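Local atomic coordinates of cytochrome C3 (Desulfovibrio desulfuricans, PDB entry 1UP9), a protein that carries four covalently attached heme c groups with bis-histidine-ligated irons and probably serves as an electron-transfer protein. Residues Pro2-Lys7 with Phe20-His25; Cys33-Asp38 with Gly50-Leu55; Val67-Gly72 with Ser78-His83. All coordinates share one frame; numbering follows the deposited sequence.

Interaction 1 of 3, residues Pro2-Lys7 with Phe20-His25; sequences PAVPDK and FPHAPH. With HEC (heme c), chain B; SO4 (sulfate ion), chain F.
One water lies 2.7 Å from both Lys7 O and Phe20 O, and His22 holds the same water twice, through its backbone N and, at 2.7 Å, through ring ND1. The water lies in the plane of the imidazole at ND1, while NE2 of the same ring binds the iron at 2.0 Å, with His34 as the other axial ligand.

The ring is sandwiched. Pro5 lays CD over one face, 3.6 Å from the ring centroid and 19° off its normal, a CH-pi contact, and the same carbon rests on the porphyrin. Against the other face Phe20 presents its rim, with CE2 above the middle of the imidazole; with CG anti to the backbone N (chi1 172°), the phenyl reaches in between imidazole and porphyrin, and CE2 also comes within 3.3 Å of heme CHD. Val4 CG2 slips in obliquely, 3.3 Å from His22 CD2.

A sulfate, probably from the crystallisation liquor, takes a bond from Ala23 N to its O1 (2.7 Å) and a weak one from His22 N. Farther along, His25 ND1 donates to Pro21 O at 2.8 Å, in the ring plane, which fixes the rotation of a ring that ligates the iron of another heme opposite His83.

With both faces packed and ND1 held by a water that also sits between two carbonyl oxygens, the His22 imidazole has little freedom to turn, and that bond to ND1 probably makes NE2 a somewhat stronger donor to iron.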
loop_
_atom_site.group_PDB
_atom_site.type_symbol
_atom_site.label_atom_id
_atom_site.label_comp_id
_atom_site.label_asym_id
_atom_site.label_seq_id
_atom_site.Cartn_x
_atom_site.Cartn_y
_atom_site.Cartn_z
ATOM N N PRO A 2 1.371 12.124 -13.171
ATOM C CA PRO A 2 1.619 13.225 -12.224
ATOM C C PRO A 2 2.979 13.072 -11.547
ATOM O O PRO A 2 3.588 11.969 -11.512
ATOM C CB PRO A 2 0.522 13.059 -11.180
ATOM C CG PRO A 2 0.136 11.606 -11.320
ATOM C CD PRO A 2 0.162 11.390 -12.819
ATOM N N ALA A 3 3.430 14.168 -10.961
ATOM C CA ALA A 3 4.688 14.177 -10.234
ATOM C C ALA A 3 4.669 13.189 -9.071
ATOM O O ALA A 3 3.684 13.215 -8.314
ATOM C CB ALA A 3 4.995 15.533 -9.617
ATOM N N VAL A 4 5.721 12.400 -8.914
ATOM C CA VAL A 4 5.732 11.556 -7.687
ATOM C C VAL A 4 5.866 12.460 -6.473
ATOM O O VAL A 4 6.629 13.420 -6.455
ATOM C CB VAL A 4 6.852 10.508 -7.740
ATOM C CG1 VAL A 4 8.245 11.104 -7.510
ATOM C CG2 VAL A 4 6.646 9.369 -6.755
ATOM N N PRO A 5 5.120 12.187 -5.420
ATOM C CA PRO A 5 5.328 12.969 -4.183
ATOM C C PRO A 5 6.770 12.866 -3.667
ATOM O O PRO A 5 7.403 11.797 -3.595
ATOM C CB PRO A 5 4.316 12.346 -3.217
ATOM C CG PRO A 5 3.261 11.745 -4.098
ATOM C CD PRO A 5 4.038 11.195 -5.300
ATOM N N ASP A 6 7.335 14.021 -3.264
ATOM C CA ASP A 6 8.726 14.018 -2.796
ATOM C C ASP A 6 8.806 14.118 -1.267
ATOM O O ASP A 6 9.915 14.336 -0.759
ATOM C CB ASP A 6 9.562 15.105 -3.446
ATOM C CG ASP A 6 9.112 16.523 -3.215
ATOM O OD1 ASP A 6 8.199 16.706 -2.361
ATOM O OD2 ASP A 6 9.700 17.423 -3.876
ATOM N N LYS A 7 7.701 13.944 -0.561
ATOM C CA LYS A 7 7.580 13.855 0.894
ATOM C C LYS A 7 6.623 12.717 1.256
ATOM O O LYS A 7 5.794 12.355 0.382
ATOM C CB LYS A 7 7.061 15.161 1.523
ATOM C CG LYS A 7 7.991 16.358 1.382
ATOM C CD LYS A 7 7.201 17.650 1.372
ATOM C CE LYS A 7 6.564 17.925 0.024
ATOM N NZ LYS A 7 7.294 18.940 -0.779
ATOM N N PHE A 20 3.046 7.278 3.842
ATOM C CA PHE A 20 3.669 6.452 2.810
ATOM C C PHE A 20 4.840 7.231 2.182
ATOM O O PHE A 20 4.610 8.322 1.593
ATOM C CB PHE A 20 2.643 6.033 1.733
ATOM C CG PHE A 20 3.369 5.333 0.575
ATOM C CD1 PHE A 20 3.817 4.032 0.680
ATOM C CD2 PHE A 20 3.582 6.055 -0.611
ATOM C CE1 PHE A 20 4.489 3.443 -0.364
ATOM C CE2 PHE A 20 4.250 5.462 -1.669
ATOM C CZ PHE A 20 4.698 4.156 -1.542
ATOM N N PRO A 21 6.062 6.730 2.255
ATOM C CA PRO A 21 7.196 7.388 1.604
ATOM C C PRO A 21 7.492 6.828 0.219
ATOM O O PRO A 21 7.754 5.602 0.100
ATOM C CB PRO A 21 8.368 7.019 2.558
ATOM C CG PRO A 21 8.027 5.674 3.107
ATOM C CD PRO A 21 6.524 5.530 2.998
ATOM N N HIS A 22 7.455 7.649 -0.816
ATOM C CA HIS A 22 7.781 7.140 -2.137
ATOM C C HIS A 22 9.269 6.833 -2.263
ATOM O O HIS A 22 9.637 5.945 -3.075
ATOM C CB HIS A 22 7.398 8.104 -3.276
ATOM C CG HIS A 22 5.944 7.982 -3.606
ATOM N ND1 HIS A 22 4.926 8.586 -2.884
ATOM C CD2 HIS A 22 5.295 7.329 -4.583
ATOM C CE1 HIS A 22 3.739 8.310 -3.421
ATOM N NE2 HIS A 22 3.927 7.525 -4.483
ATOM N N ALA A 23 10.200 7.499 -1.566
ATOM C CA ALA A 23 11.619 7.384 -1.872
ATOM C C ALA A 23 12.138 5.957 -1.761
ATOM O O ALA A 23 12.877 5.554 -2.681
ATOM C CB ALA A 23 12.478 8.286 -1.010
ATOM N N PRO A 24 11.857 5.160 -0.739
ATOM C CA PRO A 24 12.319 3.775 -0.683
ATOM C C PRO A 24 11.810 2.919 -1.832
ATOM O O PRO A 24 12.353 1.818 -2.042
ATOM C CB PRO A 24 11.771 3.278 0.672
ATOM C CG PRO A 24 11.691 4.534 1.489
ATOM C CD PRO A 24 11.145 5.557 0.512
ATOM N N HIS A 25 10.759 3.422 -2.496
ATOM C CA HIS A 25 10.113 2.645 -3.555
ATOM C C HIS A 25 10.526 3.157 -4.912
ATOM O O HIS A 25 9.863 2.832 -5.911
ATOM C CB HIS A 25 8.585 2.722 -3.358
ATOM C CG HIS A 25 8.149 2.193 -2.017
ATOM N ND1 HIS A 25 7.935 3.042 -0.934
ATOM C CD2 HIS A 25 7.956 0.956 -1.549
ATOM C CE1 HIS A 25 7.591 2.337 0.119
ATOM N NE2 HIS A 25 7.612 1.039 -0.226
HETATM FE FE HEC B . 2.491 6.778 -5.675
HETATM C CHA HEC B . 0.378 8.700 -3.782
HETATM C CHB HEC B . 2.501 9.105 -8.063
HETATM C CHC HEC B . 5.008 5.068 -7.275
HETATM C CHD HEC B . 1.980 4.070 -3.616
HETATM N NA HEC B . 1.668 8.592 -5.858
HETATM C C1A HEC B . 0.741 9.216 -5.014
HETATM C C2A HEC B . 0.261 10.438 -5.629
HETATM C C3A HEC B . 0.885 10.553 -6.808
HETATM C C4A HEC B . 1.732 9.391 -6.975
HETATM C CMA HEC B . 0.790 11.699 -7.837
HETATM C CAA HEC B . -0.781 11.375 -5.024
HETATM C CBA HEC B . -2.204 10.925 -5.432
HETATM C CGA HEC B . -2.667 9.694 -4.669
HETATM O O1A HEC B . -2.768 8.616 -5.314
HETATM O O2A HEC B . -2.908 9.877 -3.443
HETATM N NB HEC B . 3.590 7.091 -7.307
HETATM C C1B HEC B . 3.409 8.095 -8.225
HETATM C C2B HEC B . 4.305 7.909 -9.356
HETATM C C3B HEC B . 5.030 6.795 -9.096
HETATM C C4B HEC B . 4.556 6.252 -7.845
HETATM C CMB HEC B . 4.369 8.866 -10.543
HETATM C CAB HEC B . 6.157 6.148 -9.887
HETATM C CBB HEC B . 7.311 7.144 -10.179
HETATM N NC HEC B . 3.304 4.969 -5.478
HETATM C C1C HEC B . 4.363 4.430 -6.224
HETATM C C2C HEC B . 4.660 3.096 -5.773
HETATM C C3C HEC B . 3.805 2.824 -4.808
HETATM C C4C HEC B . 2.965 3.967 -4.587
HETATM C CMC HEC B . 5.747 2.252 -6.449
HETATM C CAC HEC B . 3.620 1.512 -4.030
HETATM C CBC HEC B . 4.922 0.912 -3.431
HETATM N ND HEC B . 1.374 6.454 -4.051
HETATM C C1D HEC B . 1.293 5.248 -3.356
HETATM C C2D HEC B . 0.370 5.421 -2.251
HETATM C C3D HEC B . -0.082 6.695 -2.279
HETATM C C4D HEC B . 0.546 7.362 -3.402
HETATM C CMD HEC B . 0.024 4.317 -1.272
HETATM C CAD HEC B . -1.098 7.343 -1.329
HETATM C CBD HEC B . -2.511 7.276 -1.955
HETATM C CGD HEC B . -3.640 7.550 -0.997
HETATM O O1D HEC B . -4.616 6.776 -1.084
HETATM O O2D HEC B . -3.552 8.464 -0.201
HETATM S S SO4 F . 9.259 10.197 0.690
HETATM O O1 SO4 F . 10.398 9.091 0.663
HETATM O O2 SO4 F . 9.811 11.291 -0.102
HETATM O O3 SO4 F . 8.093 9.811 0.267
HETATM O O4 SO4 F . 9.271 10.747 2.015
HETATM O O HOH W 1 5.453 9.819 -0.490
#

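Interaction 2 of 3, residues Cys33-Asp38 with Gly50-Leu55; sequences CHHLVD and GCHDDL. With HEC (heme c), chain C.
His35 and His52 meet across a heme iron, the bis-histidine ligation of class III cytochromes c, with Cys51-His52 closing the CXXXXCH heme-binding motif that begins at Cys46. Each NE2 binds the iron at 2.0 Å, from either side of the porphyrin, so the two nitrogens are 4.0 Å apart with metal between them. The imidazole planes are not aligned; they are turned by about 66° against each other.

Different torsions bring the rings in. His35 has CG between its backbone N and carbonyl carbon (chi1 58°), and the next residue fixes its rotation: ND1 donates to Leu36 O at 2.8 Å, nearly straight, with the oxygen close to the ring plane but the donor well above the carbonyl plane. His76 stacks on this ring. His52 instead sets CG anti to its carbonyl carbon (chi1 -50°), in an inverse gamma turn, and its ND1 is held by Glu61 O.

On the His35 side Val37 lays CG2 against the porphyrin, 3.8 Å from C4C. Across the heme, Cys51 SG forms the thioether to CAC at 1.8 Å. Just ahead of it Gly50 N bonds Asp53 OD2 at 3.0 Å, coming from above the carboxylate plane.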
loop_
_atom_site.group_PDB
_atom_site.type_symbol
_atom_site.label_atom_id
_atom_site.label_comp_id
_atom_site.label_asym_id
_atom_site.label_seq_id
_atom_site.Cartn_x
_atom_site.Cartn_y
_atom_site.Cartn_z
ATOM N N CYS A 33 1.812 -0.298 -7.914
ATOM C CA CYS A 33 0.859 0.216 -6.921
ATOM C C CYS A 33 -0.318 0.926 -7.589
ATOM O O CYS A 33 -1.461 0.600 -7.318
ATOM C CB CYS A 33 1.587 1.164 -5.955
ATOM S SG CYS A 33 2.908 0.243 -5.119
ATOM N N HIS A 34 0.062 1.891 -8.413
ATOM C CA HIS A 34 -0.937 2.662 -9.170
ATOM C C HIS A 34 -1.317 1.849 -10.384
ATOM O O HIS A 34 -0.955 2.146 -11.533
ATOM C CB HIS A 34 -0.354 4.003 -9.572
ATOM C CG HIS A 34 0.028 4.846 -8.398
ATOM N ND1 HIS A 34 -0.895 5.525 -7.611
ATOM C CD2 HIS A 34 1.244 5.152 -7.880
ATOM C CE1 HIS A 34 -0.244 6.199 -6.655
ATOM N NE2 HIS A 34 1.047 5.981 -6.793
ATOM N N HIS A 35 -2.047 0.756 -10.144
ATOM C CA HIS A 35 -2.271 -0.217 -11.189
ATOM C C HIS A 35 -3.257 0.352 -12.216
ATOM O O HIS A 35 -4.032 1.277 -11.952
ATOM C CB HIS A 35 -2.807 -1.512 -10.622
ATOM C CG HIS A 35 -4.074 -1.357 -9.858
ATOM N ND1 HIS A 35 -5.286 -1.312 -10.503
ATOM C CD2 HIS A 35 -4.325 -1.219 -8.531
ATOM C CE1 HIS A 35 -6.236 -1.153 -9.590
ATOM N NE2 HIS A 35 -5.704 -1.095 -8.381
ATOM N N LEU A 36 -3.227 -0.220 -13.422
ATOM C CA LEU A 36 -4.208 0.196 -14.422
ATOM C C LEU A 36 -5.635 -0.097 -13.962
ATOM O O LEU A 36 -5.913 -1.078 -13.253
ATOM C CB LEU A 36 -3.944 -0.532 -15.766
ATOM C CG LEU A 36 -2.550 -0.300 -16.367
ATOM C CD1 LEU A 36 -2.466 -1.037 -17.714
ATOM C CD2 LEU A 36 -2.179 1.165 -16.504
ATOM N N VAL A 37 -6.589 0.725 -14.381
ATOM C CA VAL A 37 -8.001 0.456 -14.145
ATOM C C VAL A 37 -8.719 0.666 -15.466
ATOM O O VAL A 37 -8.549 1.707 -16.111
ATOM C CB VAL A 37 -8.557 1.431 -13.082
ATOM C CG1 VAL A 37 -10.044 1.238 -12.935
ATOM C CG2 VAL A 37 -7.833 1.233 -11.747
ATOM N N ASP A 38 -9.511 -0.313 -15.866
ATOM C CA ASP A 38 -10.202 -0.283 -17.149
ATOM C C ASP A 38 -9.173 -0.044 -18.260
ATOM O O ASP A 38 -9.531 0.627 -19.216
ATOM C CB ASP A 38 -11.297 0.784 -17.201
ATOM C CG ASP A 38 -12.408 0.484 -16.221
ATOM O OD1 ASP A 38 -12.601 -0.674 -15.828
ATOM O OD2 ASP A 38 -13.110 1.418 -15.787
ATOM N N GLY A 50 -15.376 4.926 -5.662
ATOM C CA GLY A 50 -15.393 4.053 -6.814
ATOM C C GLY A 50 -14.192 3.131 -6.846
ATOM O O GLY A 50 -14.157 2.266 -7.725
ATOM N N CYS A 51 -13.214 3.268 -5.950
ATOM C CA CYS A 51 -12.018 2.423 -5.903
ATOM C C CYS A 51 -12.023 1.624 -4.611
ATOM O O CYS A 51 -12.950 0.837 -4.444
ATOM C CB CYS A 51 -10.772 3.296 -6.029
ATOM S SG CYS A 51 -10.845 4.295 -7.552
ATOM N N HIS A 52 -11.055 1.798 -3.706
ATOM C CA HIS A 52 -11.084 1.007 -2.470
ATOM C C HIS A 52 -11.690 1.854 -1.351
ATOM O O HIS A 52 -11.026 2.196 -0.380
ATOM C CB HIS A 52 -9.685 0.469 -2.075
ATOM C CG HIS A 52 -9.060 -0.199 -3.260
ATOM N ND1 HIS A 52 -9.504 -1.454 -3.646
ATOM C CD2 HIS A 52 -8.121 0.162 -4.158
ATOM C CE1 HIS A 52 -8.836 -1.835 -4.730
ATOM N NE2 HIS A 52 -7.999 -0.864 -5.053
ATOM N N ASP A 53 -12.973 2.167 -1.538
ATOM C CA ASP A 53 -13.622 3.185 -0.713
ATOM C C ASP A 53 -14.360 2.593 0.474
ATOM O O ASP A 53 -15.109 3.320 1.147
ATOM C CB ASP A 53 -14.538 4.051 -1.587
ATOM C CG ASP A 53 -15.585 3.313 -2.383
ATOM O OD1 ASP A 53 -15.645 2.067 -2.372
ATOM O OD2 ASP A 53 -16.385 4.023 -3.040
ATOM N N ASP A 54 -14.159 1.310 0.780
ATOM C CA ASP A 54 -14.646 0.796 2.050
ATOM C C ASP A 54 -13.487 0.863 3.043
ATOM O O ASP A 54 -12.532 0.077 3.042
ATOM C CB ASP A 54 -15.177 -0.626 1.885
ATOM C CG ASP A 54 -15.804 -1.174 3.154
ATOM O OD1 ASP A 54 -15.538 -0.660 4.255
ATOM O OD2 ASP A 54 -16.583 -2.151 3.006
ATOM N N LEU A 55 -13.536 1.881 3.894
ATOM C CA LEU A 55 -12.465 2.171 4.835
ATOM C C LEU A 55 -12.684 1.408 6.146
ATOM O O LEU A 55 -11.886 1.586 7.072
ATOM C CB LEU A 55 -12.268 3.683 5.090
ATOM C CG LEU A 55 -11.905 4.565 3.872
ATOM C CD1 LEU A 55 -11.399 5.924 4.357
ATOM C CD2 LEU A 55 -10.910 3.942 2.914
HETATM FE FE HEC C . -6.828 -0.935 -6.699
HETATM C CHA HEC C . -7.693 -4.155 -7.228
HETATM C CHB HEC C . -4.322 -1.922 -4.635
HETATM C CHC HEC C . -5.706 2.295 -6.510
HETATM C CHD HEC C . -9.589 0.141 -8.476
HETATM N NA HEC C . -6.112 -2.684 -6.074
HETATM C C1A HEC C . -6.627 -3.911 -6.364
HETATM C C2A HEC C . -5.879 -4.938 -5.660
HETATM C C3A HEC C . -4.875 -4.352 -4.996
HETATM C C4A HEC C . -5.047 -2.921 -5.203
HETATM C CMA HEC C . -3.755 -4.973 -4.155
HETATM C CAA HEC C . -6.252 -6.429 -5.728
HETATM C CBA HEC C . -7.414 -6.758 -4.783
HETATM C CGA HEC C . -7.894 -8.187 -4.948
HETATM O O1A HEC C . -7.239 -8.956 -5.673
HETATM O O2A HEC C . -8.930 -8.479 -4.327
HETATM N NB HEC C . -5.346 -0.004 -5.744
HETATM C C1B HEC C . -4.396 -0.582 -4.895
HETATM C C2B HEC C . -3.564 0.441 -4.298
HETATM C C3B HEC C . -3.989 1.619 -4.833
HETATM C C4B HEC C . -5.058 1.344 -5.740
HETATM C CMB HEC C . -2.465 0.152 -3.263
HETATM C CAB HEC C . -3.448 3.025 -4.559
HETATM C CBB HEC C . -1.921 3.142 -4.786
HETATM N NC HEC C . -7.500 0.838 -7.319
HETATM C C1C HEC C . -6.901 2.071 -7.156
HETATM C C2C HEC C . -7.714 3.093 -7.728
HETATM C C3C HEC C . -8.839 2.506 -8.207
HETATM C C4C HEC C . -8.690 1.095 -8.027
HETATM C CMC HEC C . -7.367 4.602 -7.738
HETATM C CAC HEC C . -10.107 3.178 -8.783
HETATM C CBC HEC C . -9.853 4.024 -10.039
HETATM N ND HEC C . -8.338 -1.817 -7.646
HETATM C C1D HEC C . -9.352 -1.226 -8.363
HETATM C C2D HEC C . -10.139 -2.247 -9.017
HETATM C C3D HEC C . -9.609 -3.446 -8.681
HETATM C C4D HEC C . -8.493 -3.190 -7.793
HETATM C CMD HEC C . -11.336 -1.929 -9.946
HETATM C CAD HEC C . -10.073 -4.851 -9.090
HETATM C CBD HEC C . -9.547 -5.333 -10.450
HETATM C CGD HEC C . -8.057 -5.538 -10.561
HETATM O O1D HEC C . -7.512 -6.511 -9.984
HETATM O O2D HEC C . -7.469 -4.693 -11.280
#

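Interaction 3 of 3, residues Val67-Gly72 with Ser78-His83; sequences VVHARG and SCLACH. Unlike the reference sequence in segment 67-72: Arg71 (reference Lys). With HEC (heme c), chain D.
The end of helix 64-69 backs onto the start of helix 79-89, with Val68 and Ser78 only 5.0 Å apart at their CA atoms and Leu80 N donating to Val68 O at 3.1 Å, 160° at the hydrogen.

Ser78 is the N-cap of the second helix. Its OG, set between the backbone N and the carbonyl carbon (chi1 74°), accepts from Ala81 N at 3.0 Å and gives its own proton to Ala70 O at 2.7 Å, nearly in line with that C=O. A water carries the third link, receiving Cys79 N at 2.9 Å and donating to Val67 O. The first three N-H groups of helix 79-89 are thus met by water, a carbonyl and a hydroxyl.

Apolar groups fill in beside these bonds. Leu80 sets CB 3.5 Å from His69 O and runs CD2 along the backbone of Val68 and His69, while Val68 CG1 touches Cys79 SG at 3.8 Å. The His69 ring is oriented by Tyr65, whose backbone oxygen holds ND1, and with His106 it ligates a different iron.

Cys79 and Cys82 are thioether-linked to one heme, and the following His83 binds its iron through NE2 at 2.0 Å, opposite His25: the classic CXXCH heme c motif, here at the capped beginning of a helix.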
loop_
_atom_site.group_PDB
_atom_site.type_symbol
_atom_site.label_atom_id
_atom_site.label_comp_id
_atom_site.label_asym_id
_atom_site.label_seq_id
_atom_site.Cartn_x
_atom_site.Cartn_y
_atom_site.Cartn_z
ATOM N N VAL A 67 -6.500 -4.361 0.695
ATOM C CA VAL A 67 -5.526 -4.190 -0.387
ATOM C C VAL A 67 -4.184 -3.711 0.154
ATOM O O VAL A 67 -3.170 -3.852 -0.546
ATOM C CB VAL A 67 -5.986 -3.276 -1.542
ATOM C CG1 VAL A 67 -7.311 -3.752 -2.126
ATOM C CG2 VAL A 67 -6.086 -1.800 -1.140
ATOM N N VAL A 68 -4.138 -3.209 1.382
ATOM C CA VAL A 68 -2.842 -2.885 2.002
ATOM C C VAL A 68 -2.256 -4.112 2.657
ATOM O O VAL A 68 -1.047 -4.369 2.576
ATOM C CB VAL A 68 -3.111 -1.762 3.018
ATOM C CG1 VAL A 68 -1.961 -1.642 4.016
ATOM C CG2 VAL A 68 -3.387 -0.456 2.276
ATOM N N HIS A 69 -3.043 -4.891 3.413
ATOM C CA HIS A 69 -2.509 -5.816 4.388
ATOM C C HIS A 69 -2.611 -7.289 3.920
ATOM O O HIS A 69 -1.935 -8.124 4.550
ATOM C CB HIS A 69 -3.245 -5.714 5.731
ATOM C CG HIS A 69 -3.140 -4.383 6.419
ATOM N ND1 HIS A 69 -4.022 -3.359 6.151
ATOM C CD2 HIS A 69 -2.321 -3.910 7.383
ATOM C CE1 HIS A 69 -3.696 -2.302 6.915
ATOM N NE2 HIS A 69 -2.661 -2.609 7.686
ATOM N N ALA A 70 -3.402 -7.611 2.906
ATOM C CA ALA A 70 -3.565 -9.007 2.570
ATOM C C ALA A 70 -2.236 -9.586 2.095
ATOM O O ALA A 70 -1.504 -8.950 1.362
ATOM C CB ALA A 70 -4.598 -9.216 1.477
ATOM N N ARG A 71 -2.022 -10.816 2.551
ATOM C CA ARG A 71 -0.846 -11.501 2.014
ATOM C C ARG A 71 -1.335 -12.627 1.098
ATOM O O ARG A 71 -0.559 -13.493 0.747
ATOM C CB ARG A 71 0.024 -11.962 3.165
ATOM N N GLY A 72 -2.611 -12.616 0.723
ATOM C CA GLY A 72 -3.234 -13.671 -0.054
ATOM C C GLY A 72 -3.109 -13.394 -1.547
ATOM O O GLY A 72 -2.464 -12.398 -1.896
ATOM N N SER A 78 -0.083 -6.020 -2.833
ATOM C CA SER A 78 -0.294 -5.245 -1.629
ATOM C C SER A 78 1.024 -4.928 -0.923
ATOM O O SER A 78 2.085 -5.488 -1.140
ATOM C CB SER A 78 -1.201 -6.014 -0.636
ATOM O OG SER A 78 -0.364 -7.045 -0.093
ATOM N N CYS A 79 0.912 -3.947 0.000
ATOM C CA CYS A 79 2.082 -3.546 0.783
ATOM C C CYS A 79 2.678 -4.750 1.503
ATOM O O CYS A 79 3.892 -4.961 1.429
ATOM C CB CYS A 79 1.720 -2.526 1.871
ATOM S SG CYS A 79 0.644 -1.142 1.323
ATOM N N LEU A 80 1.825 -5.491 2.223
ATOM C CA LEU A 80 2.381 -6.575 3.047
ATOM C C LEU A 80 2.847 -7.733 2.187
ATOM O O LEU A 80 3.773 -8.441 2.609
ATOM C CB LEU A 80 1.355 -7.058 4.086
ATOM C CG LEU A 80 1.317 -6.316 5.396
ATOM C CD1 LEU A 80 2.568 -6.661 6.208
ATOM C CD2 LEU A 80 1.259 -4.826 5.199
ATOM N N ALA A 81 2.256 -7.948 0.992
ATOM C CA ALA A 81 2.754 -9.043 0.133
ATOM C C ALA A 81 4.166 -8.770 -0.290
ATOM O O ALA A 81 5.067 -9.599 -0.200
ATOM C CB ALA A 81 1.860 -9.171 -1.083
ATOM N N CYS A 82 4.422 -7.553 -0.788
ATOM C CA CYS A 82 5.799 -7.283 -1.213
ATOM C C CYS A 82 6.719 -7.192 -0.035
ATOM O O CYS A 82 7.815 -7.761 -0.060
ATOM C CB CYS A 82 5.868 -5.958 -2.020
ATOM S SG CYS A 82 7.593 -5.710 -2.544
ATOM N N HIS A 83 6.322 -6.542 1.066
ATOM C CA HIS A 83 7.229 -6.475 2.216
ATOM C C HIS A 83 7.561 -7.864 2.752
ATOM O O HIS A 83 8.695 -8.034 3.217
ATOM C CB HIS A 83 6.590 -5.591 3.311
ATOM C CG HIS A 83 6.694 -4.140 2.973
ATOM N ND1 HIS A 83 6.370 -3.221 3.963
ATOM C CD2 HIS A 83 7.099 -3.445 1.885
ATOM C CE1 HIS A 83 6.552 -2.012 3.472
ATOM N NE2 HIS A 83 6.988 -2.086 2.209
HETATM FE FE HEC D . 7.296 -0.526 0.980
HETATM C CHA HEC D . 10.208 0.316 2.542
HETATM C CHB HEC D . 5.515 1.411 3.232
HETATM C CHC HEC D . 4.393 -1.156 -0.709
HETATM C CHD HEC D . 9.039 -2.494 -1.218
HETATM N NA HEC D . 7.762 0.565 2.561
HETATM C C1A HEC D . 9.026 0.814 3.057
HETATM C C2A HEC D . 8.941 1.629 4.256
HETATM C C3A HEC D . 7.661 1.956 4.441
HETATM C C4A HEC D . 6.900 1.317 3.380
HETATM C CMA HEC D . 7.042 2.799 5.559
HETATM C CAA HEC D . 10.156 1.910 5.168
HETATM C CBA HEC D . 10.794 3.282 4.850
HETATM C CGA HEC D . 11.813 3.612 5.944
HETATM O O1A HEC D . 12.995 3.481 5.617
HETATM O O2A HEC D . 11.370 3.966 7.042
HETATM N NB HEC D . 5.402 0.029 1.209
HETATM C C1B HEC D . 4.798 0.777 2.232
HETATM C C2B HEC D . 3.356 0.815 2.073
HETATM C C3B HEC D . 3.084 0.130 0.943
HETATM C C4B HEC D . 4.342 -0.377 0.430
HETATM C CMB HEC D . 2.414 1.506 3.069
HETATM C CAB HEC D . 1.773 -0.193 0.256
HETATM C CBB HEC D . 0.976 1.114 -0.084
HETATM N NC HEC D . 6.813 -1.625 -0.597
HETATM C C1C HEC D . 5.564 -1.776 -1.148
HETATM C C2C HEC D . 5.610 -2.683 -2.282
HETATM C C3C HEC D . 6.901 -3.094 -2.418
HETATM C C4C HEC D . 7.657 -2.399 -1.370
HETATM C CMC HEC D . 4.346 -3.077 -3.066
HETATM C CAC HEC D . 7.552 -4.083 -3.377
HETATM C CBC HEC D . 6.921 -4.222 -4.753
HETATM N ND HEC D . 9.200 -1.034 0.747
HETATM C C1D HEC D . 9.758 -1.814 -0.258
HETATM C C2D HEC D . 11.189 -1.816 -0.165
HETATM C C3D HEC D . 11.507 -1.031 0.875
HETATM C C4D HEC D . 10.300 -0.521 1.453
HETATM C CMD HEC D . 12.115 -2.540 -1.157
HETATM C CAD HEC D . 12.931 -0.678 1.303
HETATM C CBD HEC D . 13.518 -1.848 2.126
HETATM C CGD HEC D . 15.022 -1.657 2.284
HETATM O O1D HEC D . 15.364 -0.649 2.926
HETATM O O2D HEC D . 15.774 -2.503 1.753
HETATM O O HOH W 2 -1.254 -2.307 -1.125
#

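The three contacts follow one another along the chain within a single class III cytochrome c fold, their centres 15 to 19 Å apart. The segments of interaction 1 bracket, in sequence, the two-stranded sheet of 9-12 and 17-20, interaction 2 lies in the loops between helices 30-33 and 64-69, and interaction 3 joins helices 64-69 and 79-89, across the chain's centre from interaction 1. Hemes tie them together: His22 meets His34 of interaction 2 at one iron, and His25 meets His83 of interaction 3 at another. Interactions 2 and 3 touch directly through His52 and Val67. Neighbouring ligands such as His34 and His35 serve different hemes, an arrangement consistent with electron exchange among closely packed cofactors.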